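Local coordinates for MUTM (fpg) protein (Thermus thermophilus, PDB 1EE8) that is a member of the MutM (Fpg) family, joining an N-terminal domain to a helical H2TH domain and a zinc finger that holds a zinc ion, at residues R144-L149 / R177-L182; A164-F169 / H228-R233; L173-P178 / T255-T260; A199-L204 / G222-R227; C238-R243 / P259-E264. One frame throughout, in Å; residues are numbered along the deposited sequence.

Interaction 1 (R144-L149 / R177-L182); sequences RPLKAL and RPARSL
Backbone bonds first tie Arg144 and Leu146 to Arg177 and Ala179, a case of a helix start and a loop joined by a single beta bridge. Ala179 N gives its hydrogen to Arg144 O (2.9 Å), and Leu146 N gives its own to Arg177 O (2.8 Å). Between the two bonds the backbones of Pro145 and Pro178 run close together, CA to CA 4.4 Å, with their rings turned away, and Pro145 CA adds a C-H...O contact to Arg177 O.

The apolar contacts follow. Leu146 carries its CG anti to the backbone N (chi1 -171°). Its CD1 meets Leu182 CD1 at 3.5 Å, and the two leucine side chains cross at about a right angle. Leu149 CD2 presses on Ala179 CB at 3.3 Å, closer than two methyl carbons normally pack.

Polar side chains brace the 177-182 turn itself. Arg177 NE donates to Ser181 OG (2.8 Å) in the guanidinium plane, while Leu182 CD2 lies over the centre of one guanidinium face. Glu186 forms a salt bridge with NH1 of the same arginine.

Pro145 occupies the N-cap position of helix 146-152, and the bridge fastens this helix start to the loop ahead of helix 184-203, both within the H2TH domain.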
# COMPACT_ATOMS: atom_id res chain seq x y z
N ARG A 144 -4.01 25.24 -33.58
CA ARG A 144 -4.14 23.81 -33.86
C ARG A 144 -5.56 23.50 -34.32
O ARG A 144 -6.49 24.22 -34.00
CB ARG A 144 -3.83 22.98 -32.62
CG ARG A 144 -2.36 22.90 -32.26
CD ARG A 144 -2.14 21.69 -31.38
NE ARG A 144 -2.98 21.72 -30.20
CZ ARG A 144 -3.25 20.65 -29.45
NH1 ARG A 144 -2.74 19.47 -29.78
NH2 ARG A 144 -4.03 20.76 -28.38
N PRO A 145 -5.73 22.40 -35.08
CA PRO A 145 -7.06 22.01 -35.58
C PRO A 145 -8.10 21.91 -34.47
O PRO A 145 -7.83 21.40 -33.38
CB PRO A 145 -6.79 20.66 -36.24
CG PRO A 145 -5.35 20.78 -36.68
CD PRO A 145 -4.71 21.43 -35.49
N LEU A 146 -9.30 22.39 -34.77
CA LEU A 146 -10.41 22.37 -33.83
C LEU A 146 -10.54 21.06 -33.06
O LEU A 146 -10.64 21.06 -31.83
CB LEU A 146 -11.71 22.67 -34.57
CG LEU A 146 -12.94 22.91 -33.70
CD1 LEU A 146 -12.66 23.99 -32.66
CD2 LEU A 146 -14.10 23.32 -34.61
N LYS A 147 -10.55 19.94 -33.78
CA LYS A 147 -10.69 18.65 -33.12
C LYS A 147 -9.61 18.37 -32.09
O LYS A 147 -9.89 17.79 -31.04
CB LYS A 147 -10.74 17.52 -34.15
CG LYS A 147 -10.99 16.17 -33.47
CD LYS A 147 -11.02 15.00 -34.43
CE LYS A 147 -11.22 13.71 -33.66
NZ LYS A 147 -11.30 12.53 -34.55
N ALA A 148 -8.37 18.77 -32.38
CA ALA A 148 -7.27 18.55 -31.44
C ALA A 148 -7.56 19.27 -30.12
O ALA A 148 -7.19 18.80 -29.05
CB ALA A 148 -5.96 19.07 -32.03
N LEU A 149 -8.23 20.41 -30.20
CA LEU A 149 -8.56 21.13 -28.98
C LEU A 149 -9.69 20.44 -28.23
O LEU A 149 -9.84 20.61 -27.02
CB LEU A 149 -8.93 22.58 -29.29
CG LEU A 149 -7.91 23.58 -28.75
CD1 LEU A 149 -6.53 23.26 -29.29
CD2 LEU A 149 -8.32 24.98 -29.14
N ARG A 177 -10.21 22.72 -39.37
CA ARG A 177 -9.91 24.14 -39.40
C ARG A 177 -9.25 24.60 -38.11
O ARG A 177 -9.47 24.00 -37.05
CB ARG A 177 -11.19 24.95 -39.64
CG ARG A 177 -12.21 24.84 -38.52
CD ARG A 177 -13.51 25.54 -38.87
NE ARG A 177 -13.39 27.00 -38.80
CZ ARG A 177 -14.42 27.83 -38.95
NH1 ARG A 177 -14.23 29.14 -38.87
NH2 ARG A 177 -15.64 27.35 -39.18
N PRO A 178 -8.43 25.66 -38.17
CA PRO A 178 -7.76 26.16 -36.97
C PRO A 178 -8.81 26.48 -35.91
O PRO A 178 -9.85 27.06 -36.22
CB PRO A 178 -7.04 27.41 -37.48
CG PRO A 178 -6.70 27.04 -38.90
CD PRO A 178 -7.99 26.39 -39.38
N ALA A 179 -8.53 26.11 -34.67
CA ALA A 179 -9.47 26.36 -33.58
C ALA A 179 -9.81 27.84 -33.43
O ALA A 179 -10.95 28.20 -33.14
CB ALA A 179 -8.91 25.83 -32.27
N ARG A 180 -8.81 28.69 -33.62
CA ARG A 180 -8.99 30.13 -33.49
C ARG A 180 -9.80 30.74 -34.64
O ARG A 180 -10.36 31.84 -34.50
CB ARG A 180 -7.63 30.83 -33.41
CG ARG A 180 -6.68 30.47 -34.53
CD ARG A 180 -5.46 31.37 -34.51
NE ARG A 180 -4.97 31.56 -33.15
CZ ARG A 180 -3.91 32.30 -32.82
NH1 ARG A 180 -3.22 32.92 -33.77
NH2 ARG A 180 -3.56 32.42 -31.55
N SER A 181 -9.86 30.04 -35.76
CA SER A 181 -10.60 30.54 -36.92
C SER A 181 -12.09 30.62 -36.65
O SER A 181 -12.82 31.27 -37.39
CB SER A 181 -10.36 29.63 -38.13
OG SER A 181 -11.08 28.41 -38.01
N LEU A 182 -12.55 29.97 -35.58
CA LEU A 182 -13.97 29.98 -35.25
C LEU A 182 -14.49 31.33 -34.79
O LEU A 182 -13.81 32.05 -34.07
CB LEU A 182 -14.29 28.95 -34.16
CG LEU A 182 -14.34 27.47 -34.51
CD1 LEU A 182 -14.87 26.69 -33.31
CD2 LEU A 182 -15.24 27.24 -35.73

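Interaction 2 (A164-F169 / H228-R233); sequences ADEALF and HAVYGR
Glu166 reaches out from its helix to the backbone of Ala229, Val230 and Tyr231, an example of one carboxylate collecting three successive amides. Its CB does not aim at the loop; the outer part of the side chain swings in toward it, and Val197 of helix 184-203 packs against this side chain. CG stands beside the backbone N. The chain then bends (chi2 -62°) to bring CD within 3.3 Å of Ala229 N. At the tip the oxygens divide the work. OE2 accepts from Ala229 N at 2.7 Å on its syn side, 20° out of the carboxylate plane. OE1 accepts twice: from Val230 N at 3.0 Å through the syn lone pair, and from Tyr231 N at 2.8 Å, met nearly along the C-O axis with an almost straight N-H...O angle of 175°. Three donors converging on a buried carboxylate would probably favour its ionised form.

One turn further on, the Phe169 ring bears against the same loop, with CD2 3.3 Å from Ala229 CB and CD1 3.6 Å from Val230 CG1. Val230 begins a type II turn ending at Arg233, with Gly232 taking the positive phi.

Helix 161-170 thus lies between helix 146-152, where Lys147 forms a salt bridge with Asp165, and this loop. Strand 254-257 adjoins both segments: Asp165 accepts from His256 N, and Val230 touches the His256 side chain.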
# COMPACT_ATOMS: atom_id res chain seq x y z
N ALA A 164 -16.03 13.79 -30.11
CA ALA A 164 -15.51 15.00 -30.74
C ALA A 164 -16.10 14.98 -32.16
O ALA A 164 -16.71 15.96 -32.60
CB ALA A 164 -13.99 14.97 -30.80
N ASP A 165 -15.93 13.86 -32.86
CA ASP A 165 -16.46 13.73 -34.22
C ASP A 165 -17.97 14.01 -34.26
O ASP A 165 -18.44 14.79 -35.09
CB ASP A 165 -16.20 12.31 -34.76
CG ASP A 165 -14.75 12.07 -35.16
OD1 ASP A 165 -13.89 12.94 -34.88
OD2 ASP A 165 -14.46 11.01 -35.76
N GLU A 166 -18.73 13.40 -33.35
CA GLU A 166 -20.17 13.60 -33.34
C GLU A 166 -20.58 15.04 -32.99
O GLU A 166 -21.53 15.57 -33.54
CB GLU A 166 -20.84 12.61 -32.38
CG GLU A 166 -20.81 11.16 -32.86
CD GLU A 166 -21.54 10.95 -34.18
OE1 GLU A 166 -20.90 10.48 -35.14
OE2 GLU A 166 -22.76 11.26 -34.25
N ALA A 167 -19.86 15.67 -32.07
CA ALA A 167 -20.19 17.03 -31.68
C ALA A 167 -19.94 17.98 -32.85
O ALA A 167 -20.74 18.88 -33.14
CB ALA A 167 -19.37 17.46 -30.46
N LEU A 168 -18.81 17.78 -33.52
CA LEU A 168 -18.43 18.60 -34.65
C LEU A 168 -19.44 18.50 -35.79
O LEU A 168 -19.74 19.48 -36.46
CB LEU A 168 -17.03 18.21 -35.13
CG LEU A 168 -15.92 18.64 -34.17
CD1 LEU A 168 -14.61 17.94 -34.50
CD2 LEU A 168 -15.77 20.17 -34.25
N PHE A 169 -19.98 17.30 -36.00
CA PHE A 169 -20.97 17.13 -37.05
C PHE A 169 -22.26 17.81 -36.64
O PHE A 169 -22.90 18.50 -37.44
CB PHE A 169 -21.31 15.66 -37.30
CG PHE A 169 -22.46 15.48 -38.24
CD1 PHE A 169 -22.28 15.63 -39.61
CD2 PHE A 169 -23.74 15.24 -37.76
CE1 PHE A 169 -23.36 15.55 -40.48
CE2 PHE A 169 -24.83 15.16 -38.62
CZ PHE A 169 -24.64 15.32 -39.99
N HIS A 228 -25.29 7.79 -33.94
CA HIS A 228 -24.08 8.22 -34.62
C HIS A 228 -24.36 8.71 -36.03
O HIS A 228 -25.02 8.03 -36.82
CB HIS A 228 -23.05 7.09 -34.68
CG HIS A 228 -22.43 6.77 -33.36
ND1 HIS A 228 -21.41 5.84 -33.22
CD2 HIS A 228 -22.69 7.22 -32.11
CE1 HIS A 228 -21.08 5.75 -31.95
NE2 HIS A 228 -21.84 6.57 -31.25
N ALA A 229 -23.85 9.90 -36.34
CA ALA A 229 -24.05 10.49 -37.65
C ALA A 229 -22.86 10.24 -38.57
O ALA A 229 -23.04 9.97 -39.75
CB ALA A 229 -24.28 11.99 -37.51
N VAL A 230 -21.66 10.32 -38.01
CA VAL A 230 -20.46 10.13 -38.81
C VAL A 230 -19.43 9.15 -38.26
O VAL A 230 -18.72 8.51 -39.02
CB VAL A 230 -19.76 11.49 -39.07
CG1 VAL A 230 -20.71 12.44 -39.80
CG2 VAL A 230 -19.30 12.10 -37.74
N TYR A 231 -19.33 9.04 -36.94
CA TYR A 231 -18.35 8.13 -36.37
C TYR A 231 -18.60 6.68 -36.78
O TYR A 231 -19.71 6.17 -36.67
CB TYR A 231 -18.30 8.19 -34.85
CG TYR A 231 -17.13 7.38 -34.34
CD1 TYR A 231 -15.85 7.93 -34.30
CD2 TYR A 231 -17.27 6.03 -34.03
CE1 TYR A 231 -14.73 7.15 -33.98
CE2 TYR A 231 -16.18 5.24 -33.72
CZ TYR A 231 -14.91 5.80 -33.70
OH TYR A 231 -13.82 5.01 -33.41
N GLY A 232 -17.54 6.02 -37.23
CA GLY A 232 -17.65 4.63 -37.65
C GLY A 232 -18.54 4.41 -38.86
O GLY A 232 -18.89 3.26 -39.18
N ARG A 233 -18.91 5.49 -39.56
CA ARG A 233 -19.76 5.36 -40.74
C ARG A 233 -19.09 5.78 -42.04
O ARG A 233 -19.76 6.22 -42.97
CB ARG A 233 -21.05 6.17 -40.54
CG ARG A 233 -21.83 5.76 -39.30
CD ARG A 233 -23.20 6.42 -39.26
NE ARG A 233 -24.05 6.00 -40.38
CZ ARG A 233 -24.32 6.75 -41.44
NH1 ARG A 233 -23.81 7.98 -41.55
NH2 ARG A 233 -25.09 6.27 -42.41

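Interaction 3 (L173-P178 / T255-T260); sequences LSPFRP and THFCPT. With ZN (zinc ion), chain C.
The second strand of the zinc-finger hairpin, 254-257, turns Thr255 and Phe257 toward Pro175 and Phe176, showing how alternate residues of a strand can dock on a loop. The two aromatic rings form a T-shaped (edge-to-face) pair, centroids 4.8 Å apart and planes at 80°. Phe176 supplies the edge: its CE1 stands over the centre of the Phe257 face and comes within 3.4 Å of Phe257 CE2. Phe257 CG lies between the backbone N and the carbonyl carbon (chi1 70°), and the turn about chi2 (103°) sets the ring plane.

Within the fold, this pair joins the zinc finger to the H2TH domain. The loop side is shaped by an ST turn, in which Ser174 OG accepts from Phe176 N at 3.2 Å. Pro175 CB also sits over the centre of one face of the Phe176 ring.

Aliphatic contacts flank the rings. Thr255 CG2, anti to its backbone N, meets Pro175 CB at 3.6 Å and Phe176 CZ at 3.8 Å; the threonine and phenylalanine reach toward each other tip to tip. Pro175 CG approaches Phe257 CB at 3.9 Å. Thr255 OG1 is hydrogen-bonded to Lys147 NZ, and directly after Phe257 the chain delivers Cys258 SG to the zinc ion.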
# COMPACT_ATOMS: atom_id res chain seq x y z
N LEU A 173 -19.30 21.86 -38.12
CA LEU A 173 -18.00 22.53 -38.17
C LEU A 173 -16.90 21.60 -38.63
O LEU A 173 -16.91 20.40 -38.34
CB LEU A 173 -17.66 23.10 -36.79
CG LEU A 173 -18.56 24.21 -36.27
CD1 LEU A 173 -18.16 24.58 -34.84
CD2 LEU A 173 -18.45 25.42 -37.19
N SER A 174 -15.93 22.15 -39.35
CA SER A 174 -14.82 21.35 -39.83
C SER A 174 -13.90 20.94 -38.68
O SER A 174 -13.51 21.77 -37.86
CB SER A 174 -14.00 22.12 -40.85
OG SER A 174 -12.82 21.41 -41.15
N PRO A 175 -13.56 19.65 -38.61
CA PRO A 175 -12.68 19.16 -37.55
C PRO A 175 -11.25 19.64 -37.78
O PRO A 175 -10.46 19.76 -36.84
CB PRO A 175 -12.76 17.64 -37.70
CG PRO A 175 -14.05 17.41 -38.45
CD PRO A 175 -14.06 18.54 -39.43
N PHE A 176 -10.95 19.95 -39.03
CA PHE A 176 -9.60 20.35 -39.42
C PHE A 176 -9.23 21.83 -39.46
O PHE A 176 -8.05 22.16 -39.57
CB PHE A 176 -9.29 19.70 -40.77
CG PHE A 176 -9.79 18.29 -40.88
CD1 PHE A 176 -10.97 18.01 -41.57
CD2 PHE A 176 -9.13 17.25 -40.24
CE1 PHE A 176 -11.48 16.72 -41.62
CE2 PHE A 176 -9.64 15.96 -40.28
CZ PHE A 176 -10.81 15.69 -40.97
N ARG A 177 -10.21 22.72 -39.37
CA ARG A 177 -9.91 24.14 -39.40
C ARG A 177 -9.25 24.60 -38.11
O ARG A 177 -9.47 24.00 -37.05
CB ARG A 177 -11.19 24.95 -39.64
CG ARG A 177 -12.21 24.84 -38.52
CD ARG A 177 -13.51 25.54 -38.87
NE ARG A 177 -13.39 27.00 -38.80
CZ ARG A 177 -14.42 27.83 -38.95
NH1 ARG A 177 -14.23 29.14 -38.87
NH2 ARG A 177 -15.64 27.35 -39.18
N PRO A 178 -8.43 25.66 -38.17
CA PRO A 178 -7.76 26.16 -36.97
C PRO A 178 -8.81 26.48 -35.91
O PRO A 178 -9.85 27.06 -36.22
CB PRO A 178 -7.04 27.41 -37.48
CG PRO A 178 -6.70 27.04 -38.90
CD PRO A 178 -7.99 26.39 -39.38
N THR A 255 -10.71 10.59 -38.26
CA THR A 255 -11.69 11.61 -37.93
C THR A 255 -12.81 11.52 -38.96
O THR A 255 -12.57 11.72 -40.16
CB THR A 255 -11.06 13.02 -37.97
OG1 THR A 255 -10.08 13.14 -36.94
CG2 THR A 255 -12.13 14.10 -37.77
N HIS A 256 -14.01 11.20 -38.51
CA HIS A 256 -15.16 11.07 -39.40
C HIS A 256 -15.89 12.40 -39.54
O HIS A 256 -16.04 13.13 -38.56
CB HIS A 256 -16.14 10.02 -38.88
CG HIS A 256 -15.54 8.66 -38.70
ND1 HIS A 256 -14.62 8.38 -37.70
CD2 HIS A 256 -15.72 7.50 -39.37
CE1 HIS A 256 -14.27 7.11 -37.78
NE2 HIS A 256 -14.92 6.55 -38.78
N PHE A 257 -16.34 12.71 -40.75
CA PHE A 257 -17.03 13.97 -41.00
C PHE A 257 -17.66 13.99 -42.40
O PHE A 257 -17.29 13.18 -43.26
CB PHE A 257 -16.02 15.11 -40.92
CG PHE A 257 -15.05 15.12 -42.07
CD1 PHE A 257 -15.19 16.01 -43.12
CD2 PHE A 257 -14.01 14.18 -42.12
CE1 PHE A 257 -14.32 15.98 -44.21
CE2 PHE A 257 -13.13 14.14 -43.20
CZ PHE A 257 -13.29 15.04 -44.25
N CYS A 258 -18.60 14.90 -42.60
CA CYS A 258 -19.24 15.07 -43.90
C CYS A 258 -18.59 16.31 -44.47
O CYS A 258 -18.73 17.41 -43.90
CB CYS A 258 -20.75 15.29 -43.78
SG CYS A 258 -21.53 15.75 -45.37
N PRO A 259 -17.87 16.17 -45.59
CA PRO A 259 -17.20 17.32 -46.21
C PRO A 259 -18.17 18.46 -46.51
O PRO A 259 -17.93 19.61 -46.15
CB PRO A 259 -16.59 16.72 -47.47
CG PRO A 259 -16.31 15.30 -47.06
CD PRO A 259 -17.58 14.93 -46.33
N THR A 260 -19.29 18.13 -47.15
CA THR A 260 -20.26 19.17 -47.49
C THR A 260 -20.88 19.83 -46.27
O THR A 260 -20.80 21.05 -46.12
CB THR A 260 -21.39 18.62 -48.37
OG1 THR A 260 -20.84 18.08 -49.58
CG2 THR A 260 -22.37 19.74 -48.73
ZN ZN C . -23.85 15.89 -45.14

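Interaction 4 (A199-L204 / G222-R227); sequences AEAVEL and GGFQTR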
# COMPACT_ATOMS: atom_id res chain seq x y z
N ALA A 199 -24.55 14.42 -23.13
CA ALA A 199 -25.73 14.20 -22.30
C ALA A 199 -26.57 13.08 -22.91
O ALA A 199 -27.07 12.21 -22.20
CB ALA A 199 -26.56 15.49 -22.19
N GLU A 200 -26.72 13.10 -24.24
CA GLU A 200 -27.49 12.07 -24.93
C GLU A 200 -26.79 10.71 -24.83
O GLU A 200 -27.43 9.69 -24.55
CB GLU A 200 -27.68 12.45 -26.40
CG GLU A 200 -28.74 13.53 -26.62
CD GLU A 200 -28.82 14.00 -28.06
OE1 GLU A 200 -28.64 13.16 -28.98
OE2 GLU A 200 -29.09 15.20 -28.28
N ALA A 201 -25.48 10.70 -25.04
CA ALA A 201 -24.70 9.46 -24.98
C ALA A 201 -24.84 8.83 -23.60
O ALA A 201 -24.93 7.60 -23.47
CB ALA A 201 -23.24 9.74 -25.29
N VAL A 202 -24.85 9.66 -22.57
CA VAL A 202 -25.00 9.17 -21.20
C VAL A 202 -26.38 8.54 -21.04
O VAL A 202 -26.52 7.44 -20.49
CB VAL A 202 -24.84 10.31 -20.18
CG1 VAL A 202 -25.24 9.82 -18.79
CG2 VAL A 202 -23.40 10.80 -20.17
N GLU A 203 -27.40 9.23 -21.54
CA GLU A 203 -28.78 8.73 -21.45
C GLU A 203 -28.91 7.34 -22.06
O GLU A 203 -29.57 6.47 -21.49
CB GLU A 203 -29.73 9.70 -22.17
CG GLU A 203 -31.21 9.40 -21.98
CD GLU A 203 -32.09 10.24 -22.90
OE1 GLU A 203 -31.91 11.48 -22.94
OE2 GLU A 203 -32.97 9.66 -23.58
N LEU A 204 -28.27 7.12 -23.21
CA LEU A 204 -28.32 5.84 -23.91
C LEU A 204 -27.27 4.82 -23.47
O LEU A 204 -27.11 3.78 -24.09
CB LEU A 204 -28.23 6.06 -25.42
CG LEU A 204 -29.53 6.44 -26.15
CD1 LEU A 204 -30.12 7.70 -25.54
CD2 LEU A 204 -29.25 6.64 -27.62
N GLY A 222 -24.19 -0.62 -25.22
CA GLY A 222 -24.73 0.72 -25.07
C GLY A 222 -25.74 0.92 -26.19
O GLY A 222 -25.98 -0.01 -26.97
N GLY A 223 -26.31 2.11 -26.30
CA GLY A 223 -27.29 2.33 -27.35
C GLY A 223 -27.21 3.67 -28.07
O GLY A 223 -28.16 4.06 -28.74
N PHE A 224 -26.08 4.37 -27.93
CA PHE A 224 -25.94 5.67 -28.59
C PHE A 224 -25.42 5.53 -30.01
O PHE A 224 -25.58 6.44 -30.82
CB PHE A 224 -24.99 6.58 -27.80
CG PHE A 224 -24.91 7.98 -28.34
CD1 PHE A 224 -23.83 8.40 -29.11
CD2 PHE A 224 -25.94 8.89 -28.08
CE1 PHE A 224 -23.78 9.69 -29.63
CE2 PHE A 224 -25.90 10.18 -28.59
CZ PHE A 224 -24.81 10.59 -29.37
N GLN A 225 -24.82 4.38 -30.31
CA GLN A 225 -24.29 4.15 -31.65
C GLN A 225 -25.36 4.29 -32.73
O GLN A 225 -25.04 4.49 -33.90
CB GLN A 225 -23.61 2.78 -31.74
CG GLN A 225 -24.52 1.57 -31.51
CD GLN A 225 -24.70 1.23 -30.04
OE1 GLN A 225 -24.25 1.97 -29.16
NE2 GLN A 225 -25.36 0.11 -29.76
N THR A 226 -26.63 4.18 -32.34
CA THR A 226 -27.74 4.31 -33.28
C THR A 226 -27.95 5.78 -33.63
O THR A 226 -28.57 6.10 -34.64
CB THR A 226 -29.05 3.73 -32.70
OG1 THR A 226 -29.47 4.51 -31.58
CG2 THR A 226 -28.85 2.28 -32.26
N ARG A 227 -27.42 6.66 -32.79
CA ARG A 227 -27.53 8.10 -33.00
C ARG A 227 -26.29 8.64 -33.72
O ARG A 227 -26.24 9.82 -34.06
CB ARG A 227 -27.68 8.83 -31.66
CG ARG A 227 -28.89 8.44 -30.82
CD ARG A 227 -30.20 8.91 -31.44
NE ARG A 227 -31.29 8.95 -30.46
CZ ARG A 227 -31.34 9.80 -29.44
NH1 ARG A 227 -30.37 10.68 -29.24
NH2 ARG A 227 -32.36 9.76 -28.59
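Ala201 and Phe224 meet methyl to ring, an example of a CH-pi contact between a helix methyl and a loop aromatic. Ala201 CB stands 3.9 Å from the centroid of the Phe224 ring, only 13° off its normal. Arg227 CB covers the opposite face, nearer the rim, and the ring is thereby sandwiched between helix and loop. Glu200 CB touches Phe224 CE2 at 3.6 Å, with the carboxylate plane turned well away from that of the ring.

Leu204, just past the helix end, lays its CD2 branch against the loop. This methyl meets Phe224 CA at 3.6 Å and Arg227 CG at 3.7 Å, and it also stands over the centre of one guanidinium face. Leu204 O accepts from Gly223 N at 2.9 Å, a rather bent bond with an N-H...O angle of 133°.

The charged pair lies farther out. Arg227 bends at chi2 (-70°), whereas Glu200 runs extended beyond CG, and the planes of their end groups are steeply inclined to each other. Glu200 OE1 and Arg227 NH1 form a salt bridge at 3.0 Å, the oxygen at the guanidinium edge and near its plane.

Glu200 has a second cationic partner, Arg170, at OE2. Such a carboxylate, held between two arginines, would be expected to stay ionised, and it links helix 184-203 electrostatically to both the 222-227 loop and the end of helix 161-170.

Interaction 5 (C238-R243 / P259-E264); sequences CPACGR and PTCQGE. With ZN (zinc ion), chain C.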
# COMPACT_ATOMS: atom_id res chain seq x y z
N CYS A 238 -24.36 10.48 -45.32
CA CYS A 238 -24.51 11.46 -44.25
C CYS A 238 -26.01 11.47 -43.96
O CYS A 238 -26.82 11.33 -44.87
CB CYS A 238 -24.05 12.84 -44.72
SG CYS A 238 -24.54 14.22 -43.65
N PRO A 239 -26.41 11.63 -42.69
CA PRO A 239 -27.85 11.64 -42.43
C PRO A 239 -28.53 12.96 -42.77
O PRO A 239 -29.76 13.06 -42.73
CB PRO A 239 -27.92 11.31 -40.94
CG PRO A 239 -26.71 12.02 -40.41
CD PRO A 239 -25.64 11.67 -41.44
N ALA A 240 -27.74 13.96 -43.13
CA ALA A 240 -28.30 15.27 -43.46
C ALA A 240 -28.34 15.59 -44.96
O ALA A 240 -29.30 16.19 -45.44
CB ALA A 240 -27.54 16.37 -42.71
N CYS A 241 -27.31 15.18 -45.69
CA CYS A 241 -27.25 15.47 -47.12
C CYS A 241 -27.11 14.24 -48.01
O CYS A 241 -27.07 14.36 -49.24
CB CYS A 241 -26.09 16.42 -47.42
SG CYS A 241 -24.48 15.61 -47.35
N GLY A 242 -27.03 13.06 -47.40
CA GLY A 242 -26.90 11.83 -48.16
C GLY A 242 -25.56 11.56 -48.83
O GLY A 242 -25.39 10.52 -49.45
N ARG A 243 -24.62 12.49 -48.71
CA ARG A 243 -23.30 12.30 -49.31
C ARG A 243 -22.48 11.31 -48.48
O ARG A 243 -22.73 11.15 -47.28
CB ARG A 243 -22.56 13.65 -49.40
CG ARG A 243 -21.13 13.53 -49.93
CD ARG A 243 -20.43 14.88 -50.05
NE ARG A 243 -19.04 14.70 -50.49
CZ ARG A 243 -18.19 15.69 -50.74
NH1 ARG A 243 -16.95 15.41 -51.13
NH2 ARG A 243 -18.58 16.95 -50.61
N PRO A 259 -17.87 16.17 -45.59
CA PRO A 259 -17.20 17.32 -46.21
C PRO A 259 -18.17 18.46 -46.51
O PRO A 259 -17.93 19.61 -46.15
CB PRO A 259 -16.59 16.72 -47.47
CG PRO A 259 -16.31 15.30 -47.06
CD PRO A 259 -17.58 14.93 -46.33
N THR A 260 -19.29 18.13 -47.15
CA THR A 260 -20.26 19.17 -47.49
C THR A 260 -20.88 19.83 -46.27
O THR A 260 -20.80 21.05 -46.12
CB THR A 260 -21.39 18.62 -48.37
OG1 THR A 260 -20.84 18.08 -49.58
CG2 THR A 260 -22.37 19.74 -48.73
N CYS A 261 -21.50 19.04 -45.40
CA CYS A 261 -22.15 19.59 -44.21
C CYS A 261 -21.22 20.25 -43.19
O CYS A 261 -21.67 21.07 -42.39
CB CYS A 261 -22.96 18.51 -43.51
SG CYS A 261 -24.41 17.99 -44.44
N GLN A 262 -19.94 19.90 -43.22
CA GLN A 262 -19.01 20.48 -42.25
C GLN A 262 -17.95 21.42 -42.82
O GLN A 262 -16.84 21.52 -42.29
CB GLN A 262 -18.37 19.34 -41.44
CG GLN A 262 -19.38 18.65 -40.53
CD GLN A 262 -18.81 17.45 -39.79
OE1 GLN A 262 -18.82 16.33 -40.29
NE2 GLN A 262 -18.30 17.70 -38.59
N GLY A 263 -18.30 22.12 -43.89
CA GLY A 263 -17.41 23.09 -44.49
C GLY A 263 -16.07 22.61 -45.02
O GLY A 263 -15.07 23.31 -44.89
N GLU A 264 -16.05 21.42 -45.61
CA GLU A 264 -14.83 20.87 -46.18
C GLU A 264 -15.11 20.44 -47.62
O GLU A 264 -15.78 21.15 -48.36
CB GLU A 264 -14.34 19.67 -45.35
CG GLU A 264 -13.74 20.03 -44.00
CD GLU A 264 -12.51 20.93 -44.11
OE1 GLU A 264 -12.67 22.15 -44.29
OE2 GLU A 264 -11.38 20.41 -44.03
ZN ZN C . -23.85 15.89 -45.14
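Cys238 and Cys241 meet Cys261 around one zinc ion, each SG bound to the metal at 2.3 Å, an instance of a structural tetrathiolate site; Cys258 completes the set. Shared binding brings Cys241 SG to 3.8 Å from Cys261 SG. Cys238 holds its SG anti to the backbone N (chi1 166°), whereas Cys241 places its own between N and the carbonyl carbon (chi1 75°); the two residues of one loop thus use different rotamers.

Backbone amides of the 238-243 loop form a second shell on two of the sulphurs. Cys238 SG accepts from Ala240 N at 3.3 Å and from Cys241 N at 3.6 Å, and Cys241 SG accepts from Arg243 N at 3.4 Å. Such N-H...S bonds probably soften the negative charge of the thiolates. Gly242, at positive phi, carries the chain from Cys241 to Arg243.

Beyond this shell, Arg243 stretches fully extended to the opposing loop. Its NH2 donates to Thr260 OG1 at 2.7 Å, almost in the guanidinium plane, and Pro259 CB packs on one face toward the rim. Phe169 touches Cys238. Two Cys-X-X-Cys turns flanking strands 246-249 and 254-257 make up the beta-hairpin Cys4 zinc finger of this family.

Taken together, the contacts illustrate how chemistry follows position. Interactions 2 and 3 are buried; 1, 4 and 5 are partly open to solvent. Helix 161-170, which carries interaction 2, lies next to interactions 1, 3 and 5, and there a carboxylate does the holding. Interactions 1 and 3 follow one another along the 173-182 loop, the first using backbone bonds and the second aromatic packing by Phe176. Interactions 3 and 5 share Pro259 and Thr260, and both touch the zinc ion. Interaction 4, about 22 Å between centres from interactions 3 and 5, combines a salt bridge at the outside with CH-pi and apolar contacts of a buried ring, whereas metal bonds carry interaction 5.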